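Local structure of uncharacterized protein (Bacteroides ovatus, 4E6F) at residues 97-102 / 108-113; 17-20 / 26-29; 43-48 / 101-106; 50-55 / 160-165; 79-84 / 156-161. The protein is of unknown function but belongs to the DUF4468 family, whose members have a TBP-like fold. All blocks are in the same frame, centred on the assembly; numbering follows the deposited sequence.

How the contacts relate
Contact 1 (97-102 / 108-113) is the central beta hairpin. Contact 2 sits beside it in the same sheet: strand 24-32 pairs with strand 107-119, with L112 N 2.8 Å from F27 O. The other three contacts bring helices 38-54 and 149-169 against this sheet or each other. Contact 3 shares V101 and T102 with contact 1. Contacts 4 and 5 both use helix 149-169 and meet at a salt bridge, R52 NH2 to E79 OE2, 2.7 Å. Contacts 3 and 5 lie farthest apart, with centres about 24 Å from each other. No active site is known. The 1,2-ethanediol at contact 1 probably comes from the crystallisation liquor.

Contact 1: residues 97-102 / 108-113; sequences YQITVT and CLVELE. With EDO (1,2-ethanediol), chain E.
The hairpin of strands 90-104 and 107-119 is made here by antiparallel pairing of Q98, T100 and T102 with E113, E111 and L109. Each of these is a hydrogen-bonded pair, and the six N-H...O bonds are 2.8 to 2.9 Å long. I99 with L112 and V101 with V110 are the non-hydrogen-bonded pairs between them. On the face with Q98, T100 and E113 the side chains form a polar chain. E113 CG stands between its backbone N and carbonyl carbon (chi1 56°), and this turns the carboxylate back across the neighbouring strand. T100 OG1 donates to the anti lone pair of E113 OE2 at 2.7 Å. The same OG1 accepts from Q98 NE2 at 3.0 Å, close to the amide plane. T100 OG1 is thus gripped twice, by Q98 of its own strand and by E113 of the partner strand. Farther along, a water lies 2.8 Å from T102 OG1 and bridges toward E111 OE1.

In the TBP-like fold this sheet carries helices on one face, and I99, V101, V110 and L112 point to that buried side. I99 packs on M49 and L53 of helix 38-54, and V110 on F163 and V166 of helix 149-169. Within the hairpin, L112 CD1 lies 3.5 Å from Y97 CD1, oblique to the ring. V101 CG1 lies 3.5 Å from C108 SG, and V110 CG1 touches I99 CG2. At the Y97 end, O2 of the 1,2-ethanediol donates to Y97 O at 2.9 Å; the diol is also bonded to K114 O.

Contact 2: residues 17-20 / 26-29; sequences AVPE and VFSK
F27 of strand 24-32 reaches back from its CB to residues 17-19. CG lies anti to the carbonyl carbon and beside the backbone N (chi1 -65°), which sends the ring toward the incoming chain. CG itself packs on A159 of helix 149-169. The next atom on the near side, CD2, meets P19 CD at 3.9 Å, where the two side chains cross at about a right angle. CE2 comes closest to the loop. A17 O lies 3.3 Å from it, at the ring edge and near the ring plane, so the carbonyl faces ring hydrogens. CE2 also nears V18 CA at 4.1 Å. At the tip, CZ touches V18 CG2 at 4.2 Å.

These residues lead into the short strand 20-21, which pairs antiparallel with strand 24-32 at the margin of the TBP-like sheet. The backbone tie between the two segments is V26 N to P19 O, 3.0 Å and nearly straight at 163°. The donor is tilted 34° from the carbonyl plane. The P19 ring also lies against V26 O, with CB 3.4 Å away. An alanine in place of F27 would probably open a gap between A17-P19 and helix 149-169, with V18 CG2 and P19 CD losing their aromatic partner. On the helix side, T155 also touches F27, and I131 packs on both V18 and F27.

Contact 3: residues 43-48 / 101-106; sequences DTMTKW and VTCKPG
W48 N donates to T44 O at 2.9 Å, and this turn of helix 38-54 presents M45 to V101 and C103 of strand 90-104. Across the contact itself there is no hydrogen bond. M45, a selenomethionine, carries it with the first part of its side chain. CG lies beside the backbone N and anti to the carbonyl carbon (chi1 -73°). There M45 CG meets V101 CG1 at 3.8 Å. M45 CB is 3.9 Å from V101 CG1, the same methyl. The two side chains cross at about a right angle. C103 SG is a looser neighbour, 4.3 Å from M45 CG. Beyond CG the chain bends at chi2 (-68°) and again at chi3. The selenium end therefore leads away from the strand, and the CE methyl turns back toward W48 of its own helix. M45 CG also touches C108 SG, so this carbon packs on both strands of the hairpin.

Of the two methyls of V101, CG1 is the one used. The indole of W48 lies beside the contact, and its NE1 is hydrogen-bonded to D165 of helix 149-169. M45 is buried between several elements. V166 and A169 of helix 149-169 touch it, as does I73 of strand 72-85. Here helix 38-54 packs on strands 72-85, 90-104 and 107-119, with helix 149-169 beside it.

Contact 4: residues 50-55 / 160-165; sequences DERLKE and DDMFMD
A chi1 of 174° and a bend at chi2 (62°) carry the R52 chain across to helix 149-169. M162, a selenomethionine, is extended as far as its selenium and bends at chi3, which brings its CE methyl to R52. CE lies 3.9 Å from R52 NH2, in an oblique position, and the two side chains cross at about a right angle. Farther back along the arginine, CD is 3.8 Å from D165 OD2. The guanidinium and carboxylate planes stand 84° apart. R52 NE is 4.5 Å from D165 OD2, too far for a salt bridge. D165 OD2 is instead bonded to W48 NE1, and D165 OD1 pairs with R176. R52 NE donates to a water at 2.8 Å, in the guanidinium plane. That water makes a weak bond, 3.4 Å, to D161 OD2. The far nitrogens have other mates: NH2 forms a salt bridge with E79, and NH1 bonds N56. The contact joins helices 38-54 and 149-169, which pack beside each other over one face of the antiparallel sheet, as befits a TBP-like fold.

Contact 5: residues 79-84 / 156-161; sequences EWIVFS and VDFADD
E79 and F158 meet by a carboxylate-to-ring contact at the ring edge. E79 OE2 is 3.3 Å from F158 CE1 and the same distance from CZ. It lies near the ring plane, so the oxygen faces the ring hydrogens. The carboxylate and ring planes are 54° apart. Such an approach probably suits the positive rim of an aromatic ring. F158 reaches this far because CG is anti to its backbone N (chi1 178°), which extends the ring to strand 72-85.

The apolar part is small. I81 CG1 is 4.3 Å from F158 CD1, an oblique approach. I81 also packs on K154 of helix 149-169. The strand is 72-85 of the TBP-like sheet, next to strand 90-104, and the helix lies over its face.

Charged and polar bonds hold E79 from outside these two segments. Besides the R52 salt bridge, OE2 is hydrogen-bonded to Y97 OH. Three groups thus crowd this one oxygen: the ring edge, the guanidinium and the phenol. A leucine in place of E79 would probably leave R52 without its charge mate and Y97 OH without this partner.

Aromatic and aliphatic packing fills in around F158. Its ring meets that of Y97, with the two planes at about 55°. L112 of strand 107-119 also touches F158, and N56 lies against E79.

Contact 1: residues 97-102 / 108-113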
# COMPACT_ATOMS: atom_id res chain seq x y z
N TYR A 97 -5.08 -1.78 -6.74
CA TYR A 97 -5.39 -1.22 -5.42
C TYR A 97 -6.00 0.17 -5.56
O TYR A 97 -5.96 0.75 -6.64
CB TYR A 97 -4.08 -1.12 -4.58
CG TYR A 97 -2.94 -0.39 -5.28
CD1 TYR A 97 -2.87 1.01 -5.26
CD2 TYR A 97 -2.00 -1.08 -6.04
CE1 TYR A 97 -1.86 1.69 -5.95
CE2 TYR A 97 -0.97 -0.41 -6.71
CZ TYR A 97 -0.91 0.98 -6.66
OH TYR A 97 0.08 1.66 -7.33
N GLN A 98 -6.48 0.73 -4.44
CA GLN A 98 -6.93 2.11 -4.39
C GLN A 98 -6.13 2.82 -3.32
O GLN A 98 -5.86 2.25 -2.26
CB GLN A 98 -8.43 2.17 -4.08
CG GLN A 98 -8.96 3.60 -3.97
CD GLN A 98 -10.47 3.67 -3.90
OE1 GLN A 98 -11.18 2.97 -4.64
NE2 GLN A 98 -10.97 4.55 -3.02
N ILE A 99 -5.69 4.05 -3.63
CA ILE A 99 -5.03 4.93 -2.65
C ILE A 99 -6.07 5.97 -2.27
O ILE A 99 -6.58 6.64 -3.16
CB ILE A 99 -3.77 5.64 -3.19
CG1 ILE A 99 -2.83 4.66 -3.89
CG2 ILE A 99 -3.04 6.39 -2.03
CD1 ILE A 99 -1.63 5.38 -4.63
N THR A 100 -6.35 6.13 -0.98
CA THR A 100 -7.33 7.11 -0.50
C THR A 100 -6.62 8.04 0.46
O THR A 100 -6.06 7.57 1.46
CB THR A 100 -8.50 6.40 0.15
OG1 THR A 100 -9.11 5.56 -0.85
CG2 THR A 100 -9.54 7.40 0.73
N VAL A 101 -6.67 9.34 0.18
CA VAL A 101 -5.98 10.35 1.01
C VAL A 101 -7.01 11.32 1.55
O VAL A 101 -7.84 11.81 0.79
CB VAL A 101 -4.89 11.09 0.18
CG1 VAL A 101 -4.26 12.23 0.99
CG2 VAL A 101 -3.82 10.11 -0.27
N THR A 102 -6.95 11.57 2.88
CA THR A 102 -7.86 12.49 3.55
C THR A 102 -6.99 13.58 4.21
O THR A 102 -6.16 13.27 5.07
CB THR A 102 -8.72 11.74 4.58
OG1 THR A 102 -9.41 10.66 3.92
CG2 THR A 102 -9.75 12.66 5.26
N CYS A 108 -2.66 14.41 7.61
CA CYS A 108 -3.00 13.67 6.40
C CYS A 108 -3.14 12.21 6.76
O CYS A 108 -2.28 11.67 7.45
CB CYS A 108 -1.91 13.86 5.35
SG CYS A 108 -2.32 13.15 3.74
N LEU A 109 -4.19 11.56 6.24
CA LEU A 109 -4.36 10.12 6.40
C LEU A 109 -4.20 9.50 5.03
O LEU A 109 -4.87 9.94 4.09
CB LEU A 109 -5.73 9.75 7.01
CG LEU A 109 -6.05 8.23 7.10
CD1 LEU A 109 -5.13 7.52 8.09
CD2 LEU A 109 -7.54 8.01 7.48
N VAL A 110 -3.35 8.48 4.89
CA VAL A 110 -3.17 7.78 3.63
C VAL A 110 -3.60 6.33 3.83
O VAL A 110 -3.10 5.67 4.75
CB VAL A 110 -1.73 7.87 3.07
CG1 VAL A 110 -1.60 7.13 1.72
CG2 VAL A 110 -1.28 9.34 2.91
N GLU A 111 -4.54 5.86 3.01
CA GLU A 111 -5.01 4.49 3.08
C GLU A 111 -4.76 3.76 1.78
O GLU A 111 -4.95 4.32 0.69
CB GLU A 111 -6.51 4.45 3.38
CG GLU A 111 -6.83 5.00 4.77
CD GLU A 111 -8.31 5.20 5.04
OE1 GLU A 111 -8.94 6.04 4.37
OE2 GLU A 111 -8.84 4.48 5.91
N LEU A 112 -4.35 2.48 1.90
CA LEU A 112 -4.16 1.59 0.76
C LEU A 112 -5.19 0.48 0.92
O LEU A 112 -5.14 -0.27 1.91
CB LEU A 112 -2.71 1.06 0.69
CG LEU A 112 -2.43 0.09 -0.43
CD1 LEU A 112 -2.40 0.80 -1.78
CD2 LEU A 112 -1.10 -0.63 -0.21
N GLU A 113 -6.14 0.43 0.01
CA GLU A 113 -7.26 -0.50 0.15
C GLU A 113 -7.70 -1.13 -1.16
O GLU A 113 -7.10 -0.86 -2.21
CB GLU A 113 -8.44 0.25 0.79
CG GLU A 113 -8.88 1.50 0.03
CD GLU A 113 -10.08 2.21 0.62
OE1 GLU A 113 -10.85 1.57 1.37
OE2 GLU A 113 -10.23 3.42 0.36
C1 EDO E . -8.89 -1.89 -7.48
O1 EDO E . -8.64 -1.11 -6.32
C2 EDO E . -8.60 -1.07 -8.76
O2 EDO E . -7.23 -0.66 -8.81
O HOH W 1 -7.75 8.47 3.74

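Contact 2: residues 17-20 / 26-29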
# COMPACT_ATOMS: atom_id res chain seq x y z
N ALA A 17 0.38 -6.31 11.35
CA ALA A 17 0.99 -5.89 10.08
C ALA A 17 -0.02 -5.72 8.95
O ALA A 17 0.26 -4.99 8.00
CB ALA A 17 2.04 -6.91 9.66
N VAL A 18 -1.17 -6.43 9.01
CA VAL A 18 -2.19 -6.36 7.95
C VAL A 18 -3.51 -5.91 8.61
O VAL A 18 -4.29 -6.75 9.09
CB VAL A 18 -2.34 -7.72 7.20
CG1 VAL A 18 -3.46 -7.66 6.15
CG2 VAL A 18 -1.01 -8.14 6.55
N PRO A 19 -3.76 -4.59 8.70
CA PRO A 19 -4.95 -4.14 9.40
C PRO A 19 -6.22 -4.40 8.63
O PRO A 19 -6.23 -4.38 7.39
CB PRO A 19 -4.73 -2.62 9.56
CG PRO A 19 -3.25 -2.39 9.28
CD PRO A 19 -2.93 -3.46 8.25
N GLU A 20 -7.30 -4.63 9.38
CA GLU A 20 -8.63 -4.84 8.82
C GLU A 20 -9.56 -3.78 9.37
O GLU A 20 -9.52 -3.46 10.56
CB GLU A 20 -9.15 -6.24 9.14
CG GLU A 20 -8.36 -7.32 8.43
CD GLU A 20 -8.73 -8.72 8.89
OE1 GLU A 20 -9.87 -9.15 8.60
OE2 GLU A 20 -7.89 -9.37 9.55
N VAL A 26 -7.03 -2.80 4.98
CA VAL A 26 -6.73 -1.40 4.74
C VAL A 26 -5.41 -1.07 5.42
O VAL A 26 -5.36 -1.08 6.65
CB VAL A 26 -7.85 -0.45 5.26
CG1 VAL A 26 -7.50 1.02 4.98
CG2 VAL A 26 -9.21 -0.80 4.66
N PHE A 27 -4.36 -0.80 4.66
CA PHE A 27 -3.11 -0.31 5.27
C PHE A 27 -3.26 1.18 5.45
O PHE A 27 -3.85 1.83 4.59
CB PHE A 27 -1.89 -0.63 4.39
CG PHE A 27 -1.60 -2.10 4.22
CD1 PHE A 27 -2.18 -2.82 3.18
CD2 PHE A 27 -0.76 -2.77 5.10
CE1 PHE A 27 -1.90 -4.19 3.00
CE2 PHE A 27 -0.48 -4.14 4.93
CZ PHE A 27 -1.06 -4.84 3.89
N SER A 28 -2.79 1.73 6.55
CA SER A 28 -2.95 3.17 6.73
C SER A 28 -1.79 3.79 7.49
O SER A 28 -1.11 3.12 8.28
CB SER A 28 -4.26 3.50 7.44
OG SER A 28 -4.26 2.97 8.76
N LYS A 29 -1.60 5.08 7.26
CA LYS A 29 -0.60 5.85 7.98
C LYS A 29 -1.08 7.25 8.09
O LYS A 29 -1.58 7.84 7.11
CB LYS A 29 0.78 5.80 7.30
CG LYS A 29 1.94 6.42 8.13
CD LYS A 29 2.48 5.46 9.16
CE LYS A 29 3.43 4.46 8.57
NZ LYS A 29 3.81 3.42 9.56

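Contact 3: residues 43-48 / 101-106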
# COMPACT_ATOMS: atom_id res chain seq x y z
N ASP A 43 -2.76 20.06 -1.91
CA ASP A 43 -1.97 20.30 -3.12
C ASP A 43 -0.72 19.44 -3.16
O ASP A 43 -0.34 18.98 -4.23
CB ASP A 43 -1.62 21.78 -3.27
CG ASP A 43 -2.82 22.69 -3.47
OD1 ASP A 43 -3.87 22.19 -3.97
OD2 ASP A 43 -2.71 23.88 -3.17
N THR A 44 -0.08 19.19 -2.00
CA THR A 44 1.11 18.33 -1.97
C THR A 44 0.73 16.90 -2.34
O THR A 44 1.47 16.22 -3.06
CB THR A 44 1.76 18.38 -0.57
OG1 THR A 44 2.10 19.73 -0.27
CG2 THR A 44 2.99 17.49 -0.46
N MSE A 45 -0.41 16.45 -1.80
CA MSE A 45 -0.88 15.07 -2.00
C MSE A 45 -1.41 14.83 -3.43
O MSE A 45 -1.21 13.72 -3.96
CB MSE A 45 -1.89 14.70 -0.93
CG MSE A 45 -1.21 14.49 0.44
SE MSE A 45 -0.07 12.85 0.40
CE MSE A 45 1.71 13.65 0.01
N THR A 46 -2.06 15.84 -4.06
CA THR A 46 -2.51 15.62 -5.44
C THR A 46 -1.29 15.48 -6.35
O THR A 46 -1.26 14.56 -7.19
CB THR A 46 -3.48 16.70 -5.94
OG1 THR A 46 -2.89 17.98 -5.76
CG2 THR A 46 -4.84 16.64 -5.28
N LYS A 47 -0.25 16.35 -6.17
CA LYS A 47 0.96 16.26 -6.97
C LYS A 47 1.67 14.93 -6.71
O LYS A 47 2.09 14.25 -7.64
CB LYS A 47 1.90 17.44 -6.69
CG LYS A 47 1.46 18.74 -7.33
N TRP A 48 1.77 14.52 -5.43
CA TRP A 48 2.42 13.26 -5.12
C TRP A 48 1.68 12.08 -5.77
O TRP A 48 2.31 11.24 -6.44
CB TRP A 48 2.52 13.02 -3.60
CG TRP A 48 2.92 11.61 -3.28
CD1 TRP A 48 4.16 11.06 -3.42
CD2 TRP A 48 2.03 10.53 -2.95
NE1 TRP A 48 4.11 9.70 -3.20
CE2 TRP A 48 2.81 9.35 -2.90
CE3 TRP A 48 0.66 10.44 -2.67
CZ2 TRP A 48 2.26 8.10 -2.59
CZ3 TRP A 48 0.11 9.20 -2.37
CH2 TRP A 48 0.90 8.04 -2.36
N VAL A 101 -6.67 9.34 0.18
CA VAL A 101 -5.98 10.35 1.01
C VAL A 101 -7.01 11.32 1.55
O VAL A 101 -7.84 11.81 0.79
CB VAL A 101 -4.89 11.09 0.18
CG1 VAL A 101 -4.26 12.23 0.99
CG2 VAL A 101 -3.82 10.11 -0.27
N THR A 102 -6.95 11.57 2.88
CA THR A 102 -7.86 12.49 3.55
C THR A 102 -6.99 13.58 4.21
O THR A 102 -6.16 13.27 5.07
CB THR A 102 -8.72 11.74 4.58
OG1 THR A 102 -9.41 10.66 3.92
CG2 THR A 102 -9.75 12.66 5.26
N CYS A 103 -7.17 14.82 3.79
CA CYS A 103 -6.40 15.98 4.26
C CYS A 103 -7.26 16.83 5.17
O CYS A 103 -8.41 17.15 4.84
CB CYS A 103 -5.89 16.82 3.08
SG CYS A 103 -5.08 15.86 1.77
N LYS A 104 -6.67 17.27 6.28
CA LYS A 104 -7.30 18.15 7.26
C LYS A 104 -6.27 19.20 7.62
O LYS A 104 -5.09 18.99 7.32
CB LYS A 104 -7.74 17.35 8.50
CG LYS A 104 -8.94 16.42 8.27
CD LYS A 104 -9.25 15.62 9.53
CE LYS A 104 -10.37 14.62 9.33
NZ LYS A 104 -10.47 13.67 10.46
N PRO A 105 -6.61 20.31 8.29
CA PRO A 105 -5.55 21.25 8.68
C PRO A 105 -4.52 20.53 9.55
O PRO A 105 -4.90 19.93 10.56
CB PRO A 105 -6.30 22.33 9.46
CG PRO A 105 -7.74 22.24 8.94
CD PRO A 105 -7.95 20.79 8.70
N GLY A 106 -3.26 20.57 9.13
CA GLY A 106 -2.15 20.00 9.89
C GLY A 106 -1.96 18.49 9.84
O GLY A 106 -1.02 17.96 10.49

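Contact 4: residues 50-55 / 160-165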
# COMPACT_ATOMS: atom_id res chain seq x y z
N ASP A 50 -0.42 12.02 -8.24
CA ASP A 50 -0.36 12.09 -9.70
C ASP A 50 0.96 11.52 -10.21
O ASP A 50 0.96 10.66 -11.09
CB ASP A 50 -0.54 13.55 -10.16
CG ASP A 50 -0.64 13.72 -11.66
OD1 ASP A 50 -1.14 12.79 -12.33
OD2 ASP A 50 -0.27 14.79 -12.15
N GLU A 51 2.09 11.97 -9.64
CA GLU A 51 3.40 11.49 -10.07
C GLU A 51 3.61 10.02 -9.70
O GLU A 51 4.14 9.25 -10.51
CB GLU A 51 4.52 12.36 -9.47
CG GLU A 51 4.56 13.77 -10.03
CD GLU A 51 4.76 13.90 -11.54
OE1 GLU A 51 5.58 13.15 -12.10
OE2 GLU A 51 4.08 14.76 -12.14
N ARG A 52 3.17 9.61 -8.50
CA ARG A 52 3.33 8.22 -8.06
C ARG A 52 2.57 7.25 -8.97
O ARG A 52 3.07 6.17 -9.28
CB ARG A 52 2.89 8.07 -6.58
CG ARG A 52 2.87 6.64 -6.04
CD ARG A 52 4.26 5.99 -6.06
NE ARG A 52 4.21 4.62 -5.55
CZ ARG A 52 3.77 3.57 -6.24
NH1 ARG A 52 3.37 3.71 -7.50
NH2 ARG A 52 3.72 2.38 -5.66
N LEU A 53 1.35 7.62 -9.38
CA LEU A 53 0.59 6.72 -10.25
C LEU A 53 1.10 6.80 -11.70
O LEU A 53 1.07 5.78 -12.39
CB LEU A 53 -0.92 7.01 -10.14
CG LEU A 53 -1.48 6.64 -8.73
CD1 LEU A 53 -2.95 7.05 -8.58
CD2 LEU A 53 -1.37 5.16 -8.44
N LYS A 54 1.59 7.97 -12.15
CA LYS A 54 2.17 8.06 -13.50
C LYS A 54 3.37 7.14 -13.60
O LYS A 54 3.61 6.56 -14.66
CB LYS A 54 2.56 9.51 -13.85
CG LYS A 54 1.40 10.28 -14.45
CD LYS A 54 1.68 11.78 -14.58
CE LYS A 54 0.69 12.46 -15.50
NZ LYS A 54 -0.71 12.48 -14.96
N GLU A 55 4.10 6.94 -12.47
CA GLU A 55 5.29 6.07 -12.45
C GLU A 55 4.95 4.61 -12.73
O GLU A 55 5.82 3.88 -13.19
CB GLU A 55 6.04 6.21 -11.12
CG GLU A 55 6.90 7.46 -11.06
CD GLU A 55 7.34 7.92 -9.68
OE1 GLU A 55 7.13 7.17 -8.70
OE2 GLU A 55 7.86 9.06 -9.57
N ASP A 160 4.61 -0.19 3.19
CA ASP A 160 5.65 0.58 3.87
C ASP A 160 6.38 1.50 2.90
O ASP A 160 6.71 2.65 3.26
CB ASP A 160 6.67 -0.35 4.52
CG ASP A 160 6.15 -1.05 5.76
OD1 ASP A 160 5.14 -0.57 6.33
OD2 ASP A 160 6.81 -2.02 6.22
N ASP A 161 6.62 1.02 1.67
CA ASP A 161 7.30 1.82 0.66
C ASP A 161 6.46 3.05 0.30
O ASP A 161 7.00 4.16 0.15
CB ASP A 161 7.59 0.99 -0.59
CG ASP A 161 8.51 1.70 -1.56
OD1 ASP A 161 9.59 2.19 -1.11
OD2 ASP A 161 8.12 1.87 -2.72
N MSE A 162 5.15 2.85 0.18
CA MSE A 162 4.24 3.94 -0.15
C MSE A 162 4.22 4.99 0.94
O MSE A 162 4.24 6.19 0.64
CB MSE A 162 2.84 3.41 -0.37
CG MSE A 162 1.88 4.52 -0.79
SE MSE A 162 0.22 3.80 -1.41
CE MSE A 162 0.82 3.02 -3.06
N PHE A 163 4.17 4.55 2.21
CA PHE A 163 4.11 5.48 3.32
C PHE A 163 5.42 6.26 3.45
O PHE A 163 5.40 7.44 3.80
CB PHE A 163 3.72 4.77 4.61
CG PHE A 163 2.35 4.13 4.52
CD1 PHE A 163 1.30 4.78 3.85
CD2 PHE A 163 2.08 2.91 5.13
CE1 PHE A 163 0.03 4.20 3.76
CE2 PHE A 163 0.81 2.33 5.03
CZ PHE A 163 -0.20 2.97 4.35
N MSE A 164 6.56 5.62 3.13
CA MSE A 164 7.84 6.33 3.09
C MSE A 164 7.82 7.39 1.96
O MSE A 164 8.27 8.52 2.16
CB MSE A 164 9.01 5.34 2.89
CG MSE A 164 10.38 6.02 2.70
SE MSE A 164 10.96 7.16 4.20
CE MSE A 164 11.07 5.78 5.59
N ASP A 165 7.25 7.02 0.78
CA ASP A 165 7.16 7.93 -0.34
C ASP A 165 6.39 9.19 0.04
O ASP A 165 6.78 10.30 -0.32
CB ASP A 165 6.47 7.23 -1.52
CG ASP A 165 7.08 7.61 -2.84
OD1 ASP A 165 8.32 7.42 -3.00
OD2 ASP A 165 6.35 8.14 -3.69
O HOH W 2 5.45 3.95 -3.11

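Contact 5: residues 79-84 / 156-161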
# COMPACT_ATOMS: atom_id res chain seq x y z
N GLU A 79 0.21 -2.56 -10.54
CA GLU A 79 1.67 -2.78 -10.62
C GLU A 79 2.01 -4.23 -10.56
O GLU A 79 1.18 -5.04 -10.13
CB GLU A 79 2.37 -2.13 -9.41
CG GLU A 79 2.37 -0.62 -9.35
CD GLU A 79 3.08 -0.10 -8.12
OE1 GLU A 79 4.26 -0.46 -7.90
OE2 GLU A 79 2.45 0.68 -7.37
N TRP A 80 3.27 -4.55 -10.88
CA TRP A 80 3.81 -5.87 -10.61
C TRP A 80 4.48 -5.85 -9.26
O TRP A 80 5.22 -4.89 -8.95
CB TRP A 80 4.87 -6.28 -11.66
CG TRP A 80 4.30 -6.49 -13.03
CD1 TRP A 80 4.51 -5.72 -14.13
CD2 TRP A 80 3.46 -7.58 -13.45
NE1 TRP A 80 3.85 -6.25 -15.22
CE2 TRP A 80 3.17 -7.37 -14.82
CE3 TRP A 80 2.89 -8.69 -12.80
CZ2 TRP A 80 2.37 -8.25 -15.56
CZ3 TRP A 80 2.07 -9.55 -13.53
CH2 TRP A 80 1.82 -9.33 -14.90
N ILE A 81 4.27 -6.91 -8.47
CA ILE A 81 4.99 -7.16 -7.22
C ILE A 81 5.87 -8.38 -7.49
O ILE A 81 5.32 -9.44 -7.80
CB ILE A 81 4.08 -7.34 -5.99
CG1 ILE A 81 3.44 -5.98 -5.57
CG2 ILE A 81 4.89 -7.92 -4.81
CD1 ILE A 81 2.41 -6.16 -4.47
N VAL A 82 7.19 -8.24 -7.41
CA VAL A 82 8.08 -9.38 -7.68
C VAL A 82 8.36 -10.12 -6.38
O VAL A 82 8.81 -9.51 -5.41
CB VAL A 82 9.38 -8.90 -8.38
CG1 VAL A 82 10.41 -10.05 -8.54
CG2 VAL A 82 9.04 -8.28 -9.73
N PHE A 83 8.19 -11.46 -6.39
CA PHE A 83 8.51 -12.28 -5.21
C PHE A 83 9.97 -12.72 -5.24
O PHE A 83 10.67 -12.67 -4.23
CB PHE A 83 7.60 -13.52 -5.17
CG PHE A 83 6.14 -13.19 -5.06
CD1 PHE A 83 5.67 -12.39 -4.01
CD2 PHE A 83 5.23 -13.65 -5.99
CE1 PHE A 83 4.30 -12.10 -3.90
CE2 PHE A 83 3.86 -13.36 -5.88
CZ PHE A 83 3.41 -12.60 -4.82
N SER A 84 10.41 -13.22 -6.40
CA SER A 84 11.76 -13.72 -6.58
C SER A 84 12.06 -13.89 -8.05
O SER A 84 11.16 -13.91 -8.90
CB SER A 84 11.95 -15.05 -5.85
OG SER A 84 11.07 -16.03 -6.39
N VAL A 156 3.07 -6.05 2.60
CA VAL A 156 3.43 -5.17 3.72
C VAL A 156 4.60 -4.25 3.28
O VAL A 156 4.55 -3.04 3.55
CB VAL A 156 3.76 -5.97 5.02
CG1 VAL A 156 4.39 -5.07 6.10
CG2 VAL A 156 2.50 -6.66 5.57
N ASP A 157 5.63 -4.80 2.60
CA ASP A 157 6.75 -3.98 2.11
C ASP A 157 6.25 -2.91 1.14
O ASP A 157 6.74 -1.77 1.19
CB ASP A 157 7.82 -4.83 1.41
CG ASP A 157 8.56 -5.78 2.33
OD1 ASP A 157 8.40 -5.67 3.57
OD2 ASP A 157 9.30 -6.65 1.81
N PHE A 158 5.32 -3.29 0.25
CA PHE A 158 4.74 -2.36 -0.71
C PHE A 158 4.05 -1.18 0.01
O PHE A 158 4.24 -0.02 -0.37
CB PHE A 158 3.74 -3.13 -1.59
CG PHE A 158 3.04 -2.26 -2.59
CD1 PHE A 158 3.60 -2.03 -3.84
CD2 PHE A 158 1.82 -1.67 -2.29
CE1 PHE A 158 2.96 -1.22 -4.77
CE2 PHE A 158 1.18 -0.83 -3.22
CZ PHE A 158 1.77 -0.61 -4.45
N ALA A 159 3.25 -1.49 1.03
CA ALA A 159 2.57 -0.44 1.80
C ALA A 159 3.60 0.43 2.53
O ALA A 159 3.50 1.68 2.49
CB ALA A 159 1.61 -1.07 2.80
N ASP A 160 4.61 -0.19 3.19
CA ASP A 160 5.65 0.58 3.87
C ASP A 160 6.38 1.50 2.90
O ASP A 160 6.71 2.65 3.26
CB ASP A 160 6.67 -0.35 4.52
CG ASP A 160 6.15 -1.05 5.76
OD1 ASP A 160 5.14 -0.57 6.33
OD2 ASP A 160 6.81 -2.02 6.22
N ASP A 161 6.62 1.02 1.67
CA ASP A 161 7.30 1.82 0.66
C ASP A 161 6.46 3.05 0.30
O ASP A 161 7.00 4.16 0.15
CB ASP A 161 7.59 0.99 -0.59
CG ASP A 161 8.51 1.70 -1.56
OD1 ASP A 161 9.59 2.19 -1.11
OD2 ASP A 161 8.12 1.87 -2.72